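Local coordinates for nucleoside diphosphate kinase family protein (Babesia bovis, PDB 3JS9) that probably transfers the terminal phosphate of nucleoside triphosphates to nucleoside diphosphates with magnesium, through a phosphohistidine intermediate, as in other nucleoside diphosphate kinases, at residues A[11-16]-A[78-83]. Residues are numbered along the deposited sequence; the frame is centred on the assembly and turned at random.
Sequences RTYIMV and VFCMIW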
loop_
_atom_site.group_PDB
_atom_site.type_symbol
_atom_site.label_atom_id
_atom_site.label_comp_id
_atom_site.label_asym_id
_atom_site.label_seq_id
_atom_site.Cartn_x
_atom_site.Cartn_y
_atom_site.Cartn_z
ATOM N N ARG A 11 -22.621 13.736 10.802
ATOM C CA ARG A 11 -22.620 12.526 10.013
ATOM C C ARG A 11 -22.727 12.936 8.566
ATOM O O ARG A 11 -23.528 13.832 8.242
ATOM C CB ARG A 11 -23.818 11.666 10.357
ATOM C CG ARG A 11 -23.654 10.958 11.653
ATOM C CD ARG A 11 -24.936 10.292 12.125
ATOM N NE ARG A 11 -24.657 9.538 13.340
ATOM C CZ ARG A 11 -25.493 8.683 13.919
ATOM N NH1 ARG A 11 -26.694 8.438 13.382
ATOM N NH2 ARG A 11 -25.108 8.055 15.025
ATOM N N THR A 12 -21.974 12.261 7.693
ATOM C CA THR A 12 -22.005 12.567 6.286
ATOM C C THR A 12 -22.323 11.336 5.436
ATOM O O THR A 12 -21.998 10.192 5.800
ATOM C CB THR A 12 -20.695 13.241 5.823
ATOM O OG1 THR A 12 -20.888 13.750 4.500
ATOM C CG2 THR A 12 -19.489 12.269 5.832
ATOM N N TYR A 13 -22.974 11.558 4.304
ATOM C CA TYR A 13 -23.317 10.448 3.460
ATOM C C TYR A 13 -22.255 10.348 2.371
ATOM O O TYR A 13 -21.958 11.338 1.681
ATOM C CB TYR A 13 -24.717 10.621 2.893
ATOM C CG TYR A 13 -25.055 9.542 1.908
ATOM C CD1 TYR A 13 -25.222 8.229 2.333
ATOM C CD2 TYR A 13 -25.155 9.820 0.530
ATOM C CE1 TYR A 13 -25.486 7.203 1.419
ATOM C CE2 TYR A 13 -25.427 8.803 -0.387
ATOM C CZ TYR A 13 -25.594 7.497 0.068
ATOM O OH TYR A 13 -25.857 6.475 -0.824
ATOM N N ILE A 14 -21.657 9.166 2.241
ATOM C CA ILE A 14 -20.607 8.942 1.245
ATOM C C ILE A 14 -21.066 7.764 0.348
ATOM O O ILE A 14 -21.479 6.715 0.859
ATOM C CB ILE A 14 -19.193 8.624 1.928
ATOM C CG1 ILE A 14 -18.764 9.677 2.976
ATOM C CG2 ILE A 14 -18.074 8.300 0.884
ATOM C CD1 ILE A 14 -18.340 11.107 2.477
ATOM N N MET A 15 -20.952 7.917 -0.973
ATOM C CA MET A 15 -21.461 6.897 -1.866
ATOM C C MET A 15 -20.509 6.556 -3.022
ATOM O O MET A 15 -20.168 7.405 -3.869
ATOM C CB MET A 15 -22.846 7.294 -2.394
ATOM C CG MET A 15 -23.465 6.242 -3.321
ATOM S SD MET A 15 -25.142 6.600 -3.948
ATOM C CE MET A 15 -24.878 8.253 -4.659
ATOM N N VAL A 16 -20.060 5.316 -3.058
ATOM C CA VAL A 16 -19.292 4.868 -4.202
ATOM C C VAL A 16 -20.300 4.695 -5.334
ATOM O O VAL A 16 -21.269 3.929 -5.191
ATOM C CB VAL A 16 -18.582 3.530 -3.944
ATOM C CG1 VAL A 16 -17.720 3.147 -5.157
ATOM C CG2 VAL A 16 -17.764 3.640 -2.695
ATOM N N VAL A 78 -24.391 0.720 -6.408
ATOM C CA VAL A 78 -23.679 1.733 -5.638
ATOM C C VAL A 78 -23.309 1.180 -4.284
ATOM O O VAL A 78 -23.909 0.208 -3.842
ATOM C CB VAL A 78 -24.502 3.071 -5.483
ATOM C CG1 VAL A 78 -24.886 3.617 -6.857
ATOM C CG2 VAL A 78 -25.754 2.878 -4.589
ATOM N N PHE A 79 -22.332 1.790 -3.607
ATOM C CA PHE A 79 -22.035 1.387 -2.239
ATOM C C PHE A 79 -22.230 2.561 -1.311
ATOM O O PHE A 79 -21.570 3.587 -1.472
ATOM C CB PHE A 79 -20.639 0.777 -2.138
ATOM C CG PHE A 79 -20.296 0.248 -0.764
ATOM C CD1 PHE A 79 -19.689 1.063 0.173
ATOM C CD2 PHE A 79 -20.546 -1.081 -0.431
ATOM C CE1 PHE A 79 -19.372 0.571 1.429
ATOM C CE2 PHE A 79 -20.226 -1.578 0.835
ATOM C CZ PHE A 79 -19.656 -0.764 1.759
ATOM N N CYS A 80 -23.145 2.404 -0.347
ATOM C CA CYS A 80 -23.617 3.482 0.526
ATOM C C CYS A 80 -22.979 3.402 1.880
ATOM O O CYS A 80 -22.874 2.307 2.434
ATOM C CB CYS A 80 -25.128 3.375 0.748
ATOM S SG CYS A 80 -26.148 3.144 -0.741
ATOM N N MET A 81 -22.611 4.562 2.444
ATOM C CA MET A 81 -22.003 4.655 3.782
ATOM C C MET A 81 -22.460 5.903 4.490
ATOM O O MET A 81 -22.784 6.896 3.833
ATOM C CB MET A 81 -20.466 4.711 3.705
ATOM C CG MET A 81 -19.825 3.437 3.152
ATOM S SD MET A 81 -18.142 3.801 2.654
ATOM C CE MET A 81 -18.351 4.459 0.963
ATOM N N ILE A 82 -22.497 5.849 5.823
ATOM C CA ILE A 82 -22.572 7.061 6.649
ATOM C C ILE A 82 -21.381 7.009 7.600
ATOM O O ILE A 82 -21.115 5.972 8.186
ATOM C CB ILE A 82 -23.848 7.136 7.497
ATOM C CG1 ILE A 82 -25.070 7.309 6.614
ATOM C CG2 ILE A 82 -23.757 8.267 8.573
ATOM C CD1 ILE A 82 -26.406 7.302 7.436
ATOM N N TRP A 83 -20.690 8.134 7.736
ATOM C CA TRP A 83 -19.524 8.268 8.587
ATOM C C TRP A 83 -19.735 9.403 9.577
ATOM O O TRP A 83 -20.298 10.440 9.226
ATOM C CB TRP A 83 -18.287 8.542 7.732
ATOM C CG TRP A 83 -17.840 7.368 6.950
ATOM C CD1 TRP A 83 -18.221 7.029 5.676
ATOM C CD2 TRP A 83 -16.940 6.348 7.388
ATOM N NE1 TRP A 83 -17.598 5.867 5.296
ATOM C CE2 TRP A 83 -16.820 5.416 6.335
ATOM C CE3 TRP A 83 -16.230 6.123 8.577
ATOM C CZ2 TRP A 83 -16.004 4.285 6.424
ATOM C CZ3 TRP A 83 -15.419 4.992 8.667
ATOM C CH2 TRP A 83 -15.308 4.088 7.589
#
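Ile-14 and Met-81 form the middle pair of two antiparallel strands, 11-16 and 78-83, at the centre of the ferredoxin-like sheet of this kinase family. Thr-12 with Trp-83 and Val-16 with Phe-79 are the other hydrogen-bonded pairs, giving six backbone bonds in all. Packing is dense on the face of Ile-14 and Met-81, which helix 26-36 covers. Met-81 bends at chi3 (-85°), which places CE between Val-16 and Ile-14. Met-81 CE lies 3.8 Å from Val-16 CG2. Met-81 SD lies at the edge of the indole, in plane, where Trp-83 NE1 gives it a weak hydrogen bond of 3.4 Å. Ile-14 CG1 reaches Trp-83 CD1 at 3.8 Å. On the other face, under helix 128-138, the ring edge of Tyr-13 meets Cys-80, Tyr-13 CE1 lying 3.9 Å from Cys-80 CB. The loose end is Arg-11, the exposed residue here. Arg-11 CB touches Ile-82 CG2 at 3.8 Å, and Arg-11 NE forms a salt bridge with Glu-84. Tyr-13 lies beside His-123, the predicted phosphohistidine, and a backbone hydrogen bond joins Met-15 to His-123. Backbone bonds fix the pairing and mostly apolar side chains pack both faces, consistent with a firm support beside the probable catalytic histidine.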